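Side-chain contacts in extracellular solute-binding protein family 1 (Pseudothermotoga lettingae, PDB 5CI5), which probably captures sugars outside the cell for an ABC transporter and holds alpha-D-tagatopyranose in its cleft: residues Gln58-Phe62 and Asp63-Asp67; Ser185-Thr189 and Glu190-Leu194; His246-Asp249 and Tyr250-Met253; Gln378-Glu381 and Gln382-Met386. One frame throughout, in Å; residues are numbered along the deposited sequence.

Contact 1 (Gln58-Phe62 and Asp63-Asp67); sequences QLFGF and DTYYD. With T6T (alpha-D-tagatopyranose), chain C.
Where strand 55-60 runs out beside the sugar cleft of this periplasmic-binding-protein fold, the chain turns through G61 straight into helix 62-75, and F60 and Y65 meet across that turn. Y65 lays one side of its ring over F60: CE1 stands above one face of the F60 ring, offset toward the rim, while CD1 of Y65 closes to 3.4 Å from CB of F60. The two planes are 37° apart, an oblique pairing. A chi1 of 180°, which sets CG opposite the backbone N, carries the Y65 ring back to F60, and its hydroxyl goes on to the carbonyl of F83. The ring of W28, on the neighbouring strand, also meets F60.

The turn is fastened by backbone. Y65 N donates to F62 O over 3.1 Å, nearly straight, but from above the carbonyl plane. A water that donates to F62 O at 2.8 Å also accepts from Y66 N. Another water joins G61 O to T64 OG1, 2.6 Å from that hydroxyl.

F62 instead points its ring to the ligand, and its CZ lies 3.8 Å from C6 of the tagatose. D63 OD1 sits at the edge of the F62 ring, 3.5 Å from CD2, with carboxylate and ring planes 79° apart; the other oxygen, OD2, bonds to H246. A carboxylate oxygen at an aromatic edge faces the weakly positive C-H rim, so D63 probably helps steady the ring that F62 offers to the sugar.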
# COMPACT_ATOMS: atom_id res chain seq x y z
N GLN A 58 -2.65 -5.42 19.70
CA GLN A 58 -3.96 -5.18 19.11
C GLN A 58 -3.79 -5.10 17.58
O GLN A 58 -2.89 -4.42 17.07
CB GLN A 58 -4.61 -3.91 19.67
CG GLN A 58 -6.06 -3.68 19.21
CD GLN A 58 -6.79 -2.63 20.04
OE1 GLN A 58 -6.32 -2.23 21.11
NE2 GLN A 58 -7.95 -2.18 19.55
N LEU A 59 -4.65 -5.83 16.87
CA LEU A 59 -4.63 -5.92 15.41
C LEU A 59 -5.77 -5.10 14.84
O LEU A 59 -6.89 -5.13 15.35
CB LEU A 59 -4.78 -7.38 14.96
CG LEU A 59 -3.77 -8.36 15.56
CD1 LEU A 59 -4.06 -9.83 15.16
CD2 LEU A 59 -2.38 -7.97 15.17
N PHE A 60 -5.49 -4.41 13.74
CA PHE A 60 -6.45 -3.50 13.12
C PHE A 60 -6.55 -3.73 11.62
O PHE A 60 -5.53 -3.70 10.93
CB PHE A 60 -6.06 -2.04 13.33
CG PHE A 60 -6.01 -1.59 14.75
CD1 PHE A 60 -4.91 -1.87 15.53
CD2 PHE A 60 -7.04 -0.84 15.31
CE1 PHE A 60 -4.82 -1.42 16.82
CE2 PHE A 60 -6.96 -0.39 16.61
CZ PHE A 60 -5.86 -0.70 17.37
N GLY A 61 -7.77 -3.84 11.11
CA GLY A 61 -7.97 -3.82 9.67
C GLY A 61 -7.59 -2.48 9.04
O GLY A 61 -7.63 -1.43 9.67
N PHE A 62 -7.24 -2.51 7.77
CA PHE A 62 -6.76 -1.31 7.12
C PHE A 62 -7.76 -0.18 7.06
O PHE A 62 -7.41 0.95 7.30
CB PHE A 62 -6.30 -1.59 5.68
CG PHE A 62 -5.80 -0.36 4.96
CD1 PHE A 62 -4.62 0.25 5.34
CD2 PHE A 62 -6.52 0.19 3.93
CE1 PHE A 62 -4.15 1.38 4.70
CE2 PHE A 62 -6.06 1.34 3.27
CZ PHE A 62 -4.88 1.93 3.66
N ASP A 63 -9.01 -0.49 6.74
CA ASP A 63 -9.91 0.55 6.25
C ASP A 63 -10.27 1.58 7.33
O ASP A 63 -10.63 2.71 7.00
CB ASP A 63 -11.18 -0.07 5.68
CG ASP A 63 -10.94 -0.85 4.39
OD1 ASP A 63 -9.79 -0.97 3.94
OD2 ASP A 63 -11.94 -1.34 3.81
N THR A 64 -10.16 1.20 8.60
CA THR A 64 -10.47 2.14 9.69
C THR A 64 -9.27 2.44 10.58
O THR A 64 -9.42 3.12 11.61
CB THR A 64 -11.63 1.63 10.58
OG1 THR A 64 -11.28 0.39 11.19
CG2 THR A 64 -12.88 1.46 9.76
N TYR A 65 -8.08 1.98 10.19
CA TYR A 65 -6.96 2.07 11.11
C TYR A 65 -6.46 3.52 11.29
O TYR A 65 -6.13 3.91 12.41
CB TYR A 65 -5.82 1.15 10.67
CG TYR A 65 -4.60 1.19 11.58
CD1 TYR A 65 -4.73 1.11 12.96
CD2 TYR A 65 -3.30 1.30 11.05
CE1 TYR A 65 -3.62 1.13 13.80
CE2 TYR A 65 -2.17 1.32 11.89
CZ TYR A 65 -2.35 1.26 13.26
OH TYR A 65 -1.27 1.28 14.11
N TYR A 66 -6.43 4.32 10.23
CA TYR A 66 -5.94 5.70 10.36
C TYR A 66 -6.75 6.46 11.41
O TYR A 66 -6.21 7.10 12.29
CB TYR A 66 -6.01 6.43 9.03
CG TYR A 66 -5.50 7.86 9.09
CD1 TYR A 66 -4.13 8.11 9.20
CD2 TYR A 66 -6.36 8.95 9.03
CE1 TYR A 66 -3.65 9.42 9.24
CE2 TYR A 66 -5.88 10.26 9.08
CZ TYR A 66 -4.53 10.49 9.20
OH TYR A 66 -4.08 11.80 9.25
N ASP A 67 -8.06 6.37 11.28
CA ASP A 67 -8.94 7.11 12.19
C ASP A 67 -8.76 6.65 13.63
O ASP A 67 -8.75 7.48 14.54
CB ASP A 67 -10.39 6.97 11.75
CG ASP A 67 -10.68 7.74 10.46
OD1 ASP A 67 -9.94 8.69 10.13
OD2 ASP A 67 -11.66 7.38 9.78
O3 T6T C . 1.03 -0.36 0.33
C3 T6T C . 0.58 -0.44 1.68
C4 T6T C . 0.18 0.97 2.14
O4 T6T C . 1.27 1.87 1.94
C5 T6T C . -1.04 1.40 1.35
O5 T6T C . -1.45 2.70 1.76
C6 T6T C . -2.16 0.38 1.52
O6 T6T C . -1.72 -0.89 1.06
C2 T6T C . -0.57 -1.39 1.76
O2 T6T C . -0.92 -1.60 3.14
C1 T6T C . -0.22 -2.75 1.14
O1 T6T C . 0.92 -3.33 1.67
O HOH W 1 -9.02 -0.63 11.95
O HOH W 2 -7.06 3.70 7.37

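Contact 2 (Ser185-Thr189 and Glu190-Leu194); sequences SGTKT and EHTTL. With T6T (alpha-D-tagatopyranose), chain C.
T192 and T187 make the shortest hydrogen bond between the loop 185-189 and the helix 190-194: T192 OG1 donates to T187 O over 2.7 Å, in the carbonyl plane and on a lone pair. The hydroxyl is turned to the loop because it lies anti to the carbonyl carbon of its own residue (chi1 -62°). A valine in its place would probably leave T187 O without this donor and the loop less firmly tied to the helix.

A second set of polar bonds centres on T189. Its OG1 is 2.8 Å from H191 ND1, at the edge of the imidazole and near the ring plane, and 2.7 Å from T187 OG1. These two partners probably help fix the threonine hydroxyl, while H191 NE2 is bonded to D248, so both ring nitrogens are engaged, which probably holds the imidazole against flipping. Among backbone atoms, T192 N reaches T189 O at 3.1 Å, coming from above the carbonyl plane.

Packing is lighter. S185 touches H191, OG to CB 3.7 Å, and that OG is itself bonded to E247 N. On the ligand side E190 CG stands 3.7 Å from O5 of the tagatose and L194 CD1 lies near the same oxygen, while the E190 carboxylate turns to R370, Y376 and S380.

The start of helix 190-202, tied to its preceding loop by threonine hydroxyls, thus lines part of the sugar pocket in the cleft of a periplasmic-binding-protein fold.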
# COMPACT_ATOMS: atom_id res chain seq x y z
N SER A 185 -10.82 0.17 -7.81
CA SER A 185 -11.15 0.61 -6.44
C SER A 185 -11.82 1.97 -6.49
O SER A 185 -11.25 2.94 -6.99
CB SER A 185 -9.90 0.66 -5.54
OG SER A 185 -9.28 -0.61 -5.45
N GLY A 186 -13.04 2.03 -5.95
CA GLY A 186 -13.78 3.28 -5.87
C GLY A 186 -14.43 3.56 -4.54
O GLY A 186 -15.37 4.34 -4.45
N THR A 187 -13.91 2.93 -3.49
CA THR A 187 -14.33 3.13 -2.11
C THR A 187 -13.72 4.41 -1.52
O THR A 187 -12.75 4.96 -2.05
CB THR A 187 -13.90 1.91 -1.27
OG1 THR A 187 -12.53 1.60 -1.58
CG2 THR A 187 -14.76 0.69 -1.60
N LYS A 188 -14.26 4.86 -0.38
CA LYS A 188 -13.64 5.97 0.34
C LYS A 188 -12.49 5.46 1.22
O LYS A 188 -12.51 5.56 2.46
CB LYS A 188 -14.68 6.72 1.17
CG LYS A 188 -15.70 7.49 0.33
CD LYS A 188 -15.04 8.58 -0.56
CE LYS A 188 -14.25 9.62 0.22
NZ LYS A 188 -15.12 10.49 1.06
N THR A 189 -11.50 4.91 0.55
CA THR A 189 -10.32 4.34 1.18
C THR A 189 -9.09 4.70 0.32
O THR A 189 -9.22 5.10 -0.85
CB THR A 189 -10.39 2.81 1.31
OG1 THR A 189 -10.41 2.25 -0.01
CG2 THR A 189 -11.62 2.33 2.12
N GLU A 190 -7.91 4.55 0.91
CA GLU A 190 -6.66 4.90 0.26
C GLU A 190 -6.47 4.14 -1.05
O GLU A 190 -5.80 4.64 -1.92
CB GLU A 190 -5.50 4.61 1.21
CG GLU A 190 -4.13 5.00 0.70
CD GLU A 190 -3.90 6.49 0.60
OE1 GLU A 190 -4.75 7.28 1.04
OE2 GLU A 190 -2.85 6.86 0.05
N HIS A 191 -7.04 2.93 -1.16
CA HIS A 191 -6.89 2.14 -2.39
C HIS A 191 -7.33 2.95 -3.61
O HIS A 191 -6.77 2.82 -4.71
CB HIS A 191 -7.72 0.84 -2.38
CG HIS A 191 -7.66 0.04 -1.11
ND1 HIS A 191 -8.45 0.32 -0.02
CD2 HIS A 191 -6.98 -1.09 -0.80
CE1 HIS A 191 -8.24 -0.58 0.92
NE2 HIS A 191 -7.35 -1.45 0.47
N THR A 192 -8.38 3.73 -3.46
CA THR A 192 -8.92 4.50 -4.57
C THR A 192 -7.97 5.62 -5.01
O THR A 192 -7.74 5.84 -6.21
CB THR A 192 -10.29 5.04 -4.16
OG1 THR A 192 -11.14 3.92 -3.90
CG2 THR A 192 -10.90 5.95 -5.27
N THR A 193 -7.33 6.28 -4.06
CA THR A 193 -6.29 7.24 -4.38
C THR A 193 -5.13 6.57 -5.07
O THR A 193 -4.60 7.09 -6.04
CB THR A 193 -5.79 7.95 -3.13
OG1 THR A 193 -6.90 8.64 -2.58
CG2 THR A 193 -4.65 8.96 -3.44
N LEU A 194 -4.71 5.43 -4.54
CA LEU A 194 -3.60 4.72 -5.13
C LEU A 194 -3.91 4.27 -6.54
O LEU A 194 -3.05 4.35 -7.43
CB LEU A 194 -3.20 3.52 -4.25
CG LEU A 194 -2.55 3.89 -2.91
CD1 LEU A 194 -2.64 2.72 -1.96
CD2 LEU A 194 -1.12 4.32 -3.12
O3 T6T C . 1.03 -0.36 0.33
C3 T6T C . 0.58 -0.44 1.68
C4 T6T C . 0.18 0.97 2.14
O4 T6T C . 1.27 1.87 1.94
C5 T6T C . -1.04 1.40 1.35
O5 T6T C . -1.45 2.70 1.76
C6 T6T C . -2.16 0.38 1.52
O6 T6T C . -1.72 -0.89 1.06
C2 T6T C . -0.57 -1.39 1.76
O2 T6T C . -0.92 -1.60 3.14
C1 T6T C . -0.22 -2.75 1.14
O1 T6T C . 0.92 -3.33 1.67

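Contact 3 (His246-Asp249 and Tyr250-Met253); sequences HEDD and YRNM
Y250 lies with one face of its ring against the carbonyl oxygen of H246, the very atom that accepts its backbone N-H. H246 O stands 3.2 Å above the ring plane of Y250, offset toward the rim, and takes Y250 N at 2.9 Å. H246 is the N-cap of helix 247-255 and forms a capping box with D249: H246 N donates to the anti lone pair of D249 OD2 at 3.0 Å. In addition, D248 N donates to H246 ND1 in the plane of the imidazole. The same D249 OD2 sits over the centre of the ring, so the histidine is held at its edge and on one face; its NE2 is bonded to D63.

Three residues apart, D248 and R251 run side by side, pointing the same way. A salt bridge joins NH1 of R251 to OD1 of D248 at 2.9 Å. OD1 lies 13° out of the guanidinium plane, and NH1 meets it on the anti side, 22° out of the carboxylate plane. Replacing R251 by leucine would probably leave D248 OD1 without its charged mate on the helix, with OD2 still bonded to H191 and Q32. A bend at chi3 (63°) folds the arginine back, so that D248 O lies over the centre of one guanidinium face.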
# COMPACT_ATOMS: atom_id res chain seq x y z
N HIS A 246 -12.68 -2.69 -3.31
CA HIS A 246 -11.32 -2.23 -3.58
C HIS A 246 -10.38 -3.43 -3.70
O HIS A 246 -10.80 -4.59 -3.59
CB HIS A 246 -10.83 -1.24 -2.50
CG HIS A 246 -10.93 -1.77 -1.10
ND1 HIS A 246 -10.29 -2.91 -0.69
CD2 HIS A 246 -11.56 -1.26 -0.01
CE1 HIS A 246 -10.53 -3.10 0.60
NE2 HIS A 246 -11.31 -2.13 1.03
N GLU A 247 -9.10 -3.11 -3.92
CA GLU A 247 -8.02 -4.09 -4.06
C GLU A 247 -8.13 -5.34 -3.20
O GLU A 247 -7.86 -6.44 -3.68
CB GLU A 247 -6.67 -3.48 -3.70
CG GLU A 247 -6.16 -2.39 -4.56
CD GLU A 247 -4.83 -1.85 -4.04
OE1 GLU A 247 -4.38 -2.33 -2.98
OE2 GLU A 247 -4.26 -0.95 -4.67
N ASP A 248 -8.44 -5.19 -1.91
CA ASP A 248 -8.37 -6.33 -1.01
C ASP A 248 -9.55 -7.26 -1.28
O ASP A 248 -9.38 -8.48 -1.31
CB ASP A 248 -8.33 -5.89 0.44
CG ASP A 248 -7.12 -5.03 0.76
OD1 ASP A 248 -6.02 -5.41 0.32
OD2 ASP A 248 -7.25 -4.01 1.48
N ASP A 249 -10.72 -6.68 -1.52
CA ASP A 249 -11.89 -7.43 -1.96
C ASP A 249 -11.59 -8.17 -3.28
O ASP A 249 -11.88 -9.36 -3.43
CB ASP A 249 -13.08 -6.50 -2.14
CG ASP A 249 -13.38 -5.70 -0.91
OD1 ASP A 249 -13.44 -6.31 0.17
OD2 ASP A 249 -13.52 -4.46 -1.00
N TYR A 250 -10.95 -7.46 -4.21
CA TYR A 250 -10.65 -8.06 -5.51
C TYR A 250 -9.66 -9.22 -5.38
O TYR A 250 -9.75 -10.19 -6.14
CB TYR A 250 -10.13 -7.00 -6.48
CG TYR A 250 -11.15 -5.91 -6.77
CD1 TYR A 250 -12.50 -6.22 -6.92
CD2 TYR A 250 -10.78 -4.56 -6.86
CE1 TYR A 250 -13.43 -5.23 -7.18
CE2 TYR A 250 -11.70 -3.57 -7.10
CZ TYR A 250 -13.03 -3.91 -7.26
OH TYR A 250 -13.98 -2.96 -7.53
N ARG A 251 -8.70 -9.12 -4.45
CA ARG A 251 -7.75 -10.21 -4.23
C ARG A 251 -8.50 -11.45 -3.73
O ARG A 251 -8.23 -12.57 -4.15
CB ARG A 251 -6.66 -9.81 -3.22
CG ARG A 251 -5.63 -10.87 -2.96
CD ARG A 251 -4.71 -10.51 -1.79
NE ARG A 251 -5.44 -10.39 -0.54
CZ ARG A 251 -5.68 -9.24 0.11
NH1 ARG A 251 -5.23 -8.07 -0.35
NH2 ARG A 251 -6.35 -9.27 1.24
N ASN A 252 -9.44 -11.24 -2.81
CA ASN A 252 -10.21 -12.37 -2.31
C ASN A 252 -11.11 -12.97 -3.40
O ASN A 252 -11.27 -14.18 -3.47
CB ASN A 252 -10.99 -11.92 -1.08
CG ASN A 252 -10.10 -11.82 0.15
OD1 ASN A 252 -9.36 -12.74 0.44
ND2 ASN A 252 -10.13 -10.67 0.83
N MSE A 253 -11.63 -12.13 -4.28
CA MSE A 253 -12.44 -12.61 -5.39
C MSE A 253 -11.55 -13.31 -6.40
O MSE A 253 -11.96 -14.31 -7.03
CB MSE A 253 -13.20 -11.47 -6.05
CG MSE A 253 -14.23 -10.84 -5.12
SE MSE A 253 -15.06 -9.30 -5.93
CE MSE A 253 -16.02 -8.63 -4.38
O HOH W 3 -11.63 -8.12 1.57

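Contact 4 (Gln378-Glu381 and Gln382-Met386); sequences QISE and QIQTM
E381 O is gripped by the turn that follows it: T385 N donates to it at 3.1 Å, 163° at the hydrogen, and T385 OG1 stands at the same distance. T385 OG1 also lies 3.1 Å from E381 OE2. A water that donates to E381 OE2 at 2.7 Å is also hydrogen-bonded to T385 OG1. The glutamate curls toward T385 through a bend at chi2 (61°), and OE2 makes its strongest bond, a salt bridge, to K188.

One residue earlier, S380 and Q384 meet through OG and OE1, 3.0 Å apart; S380 OG is also bonded to E190 and T193. In the backbone, Q384 N donates to S380 O, nearly along the C=O axis. Q382 is folded at chi2 too, which brings NE2 to a water that donates to Q378 O, a bridge over one turn; OE1 of Q382 goes on to N407.

These turns belong to helix 376-391, packed between two others. S380, I383 and Q384 face helix 190-202 by way of T193 and Y196, whereas Q378, I379 and Q382 lean on I411 and L412 of helix 397-413.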
# COMPACT_ATOMS: atom_id res chain seq x y z
N GLN A 378 -5.45 14.55 3.95
CA GLN A 378 -6.53 15.40 3.44
C GLN A 378 -6.59 15.42 1.91
O GLN A 378 -7.68 15.48 1.33
CB GLN A 378 -6.35 16.83 3.95
CG GLN A 378 -6.62 17.01 5.40
CD GLN A 378 -6.17 18.39 5.85
OE1 GLN A 378 -5.06 18.56 6.36
NE2 GLN A 378 -7.00 19.39 5.60
N ILE A 379 -5.43 15.43 1.27
CA ILE A 379 -5.33 15.40 -0.19
C ILE A 379 -5.92 14.08 -0.73
O ILE A 379 -6.71 14.08 -1.67
CB ILE A 379 -3.86 15.58 -0.63
CG1 ILE A 379 -3.41 17.02 -0.32
CG2 ILE A 379 -3.67 15.24 -2.13
CD1 ILE A 379 -1.93 17.25 -0.50
N SER A 380 -5.57 12.96 -0.11
CA SER A 380 -6.07 11.65 -0.52
C SER A 380 -7.60 11.62 -0.42
O SER A 380 -8.29 11.12 -1.30
CB SER A 380 -5.44 10.55 0.33
OG SER A 380 -6.01 9.33 -0.06
N GLU A 381 -8.13 12.21 0.64
CA GLU A 381 -9.58 12.32 0.77
C GLU A 381 -10.22 13.02 -0.45
O GLU A 381 -11.28 12.61 -0.90
CB GLU A 381 -9.95 13.08 2.05
CG GLU A 381 -11.40 13.55 2.13
CD GLU A 381 -12.40 12.42 2.07
OE1 GLU A 381 -11.99 11.27 2.29
OE2 GLU A 381 -13.60 12.69 1.80
N GLN A 382 -9.57 14.04 -0.99
CA GLN A 382 -10.08 14.73 -2.18
C GLN A 382 -10.07 13.84 -3.43
O GLN A 382 -10.99 13.92 -4.26
CB GLN A 382 -9.29 16.00 -2.44
CG GLN A 382 -9.46 17.03 -1.34
CD GLN A 382 -10.90 17.48 -1.24
OE1 GLN A 382 -11.57 17.69 -2.27
NE2 GLN A 382 -11.41 17.58 -0.04
N ILE A 383 -9.04 13.01 -3.55
CA ILE A 383 -8.91 12.13 -4.70
C ILE A 383 -10.00 11.04 -4.61
O ILE A 383 -10.67 10.72 -5.60
CB ILE A 383 -7.50 11.49 -4.77
CG1 ILE A 383 -6.42 12.58 -4.90
CG2 ILE A 383 -7.42 10.49 -5.90
CD1 ILE A 383 -6.55 13.44 -6.15
N GLN A 384 -10.20 10.49 -3.41
CA GLN A 384 -11.24 9.48 -3.20
C GLN A 384 -12.62 10.04 -3.61
O GLN A 384 -13.39 9.39 -4.33
CB GLN A 384 -11.27 9.04 -1.73
CG GLN A 384 -10.01 8.27 -1.32
CD GLN A 384 -9.85 8.17 0.19
OE1 GLN A 384 -8.74 8.25 0.73
NE2 GLN A 384 -10.97 8.05 0.87
N THR A 385 -12.93 11.24 -3.13
CA THR A 385 -14.21 11.86 -3.42
C THR A 385 -14.39 12.13 -4.92
O THR A 385 -15.43 11.87 -5.50
CB THR A 385 -14.36 13.16 -2.60
OG1 THR A 385 -14.37 12.84 -1.20
CG2 THR A 385 -15.65 13.92 -2.98
N MSE A 386 -13.33 12.61 -5.55
CA MSE A 386 -13.29 12.85 -6.99
C MSE A 386 -13.72 11.59 -7.75
O MSE A 386 -14.66 11.62 -8.58
CB MSE A 386 -11.88 13.28 -7.39
CG MSE A 386 -11.72 13.57 -8.85
SE MSE A 386 -9.88 13.85 -9.30
CE MSE A 386 -9.23 12.04 -9.00
O HOH W 4 -9.83 16.80 2.30
O HOH W 5 -14.71 14.93 0.75

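How the contacts relate
From the N terminus the four contacts come in series, each a local turn, and none encloses or crosses another. Contact 1 closes the step from strand 55-60 into helix 62-75, contact 2 the loop leading into helix 190-202; contact 3 caps helix 247-255, and contact 4 lies inside helix 376-391. Contact 2 touches all the others, and contacts 1 and 2 both reach the sugar. F62 and D63 of contact 1, packing on contact 2 and bonding to H246 of contact 3, join the end of strand 55-60 to helices 190-202 and 247-255, probably across the cleft between the two lobes. Contact 4 meets contact 2 through S380 and Q384, but touches neither contact 1 nor contact 3.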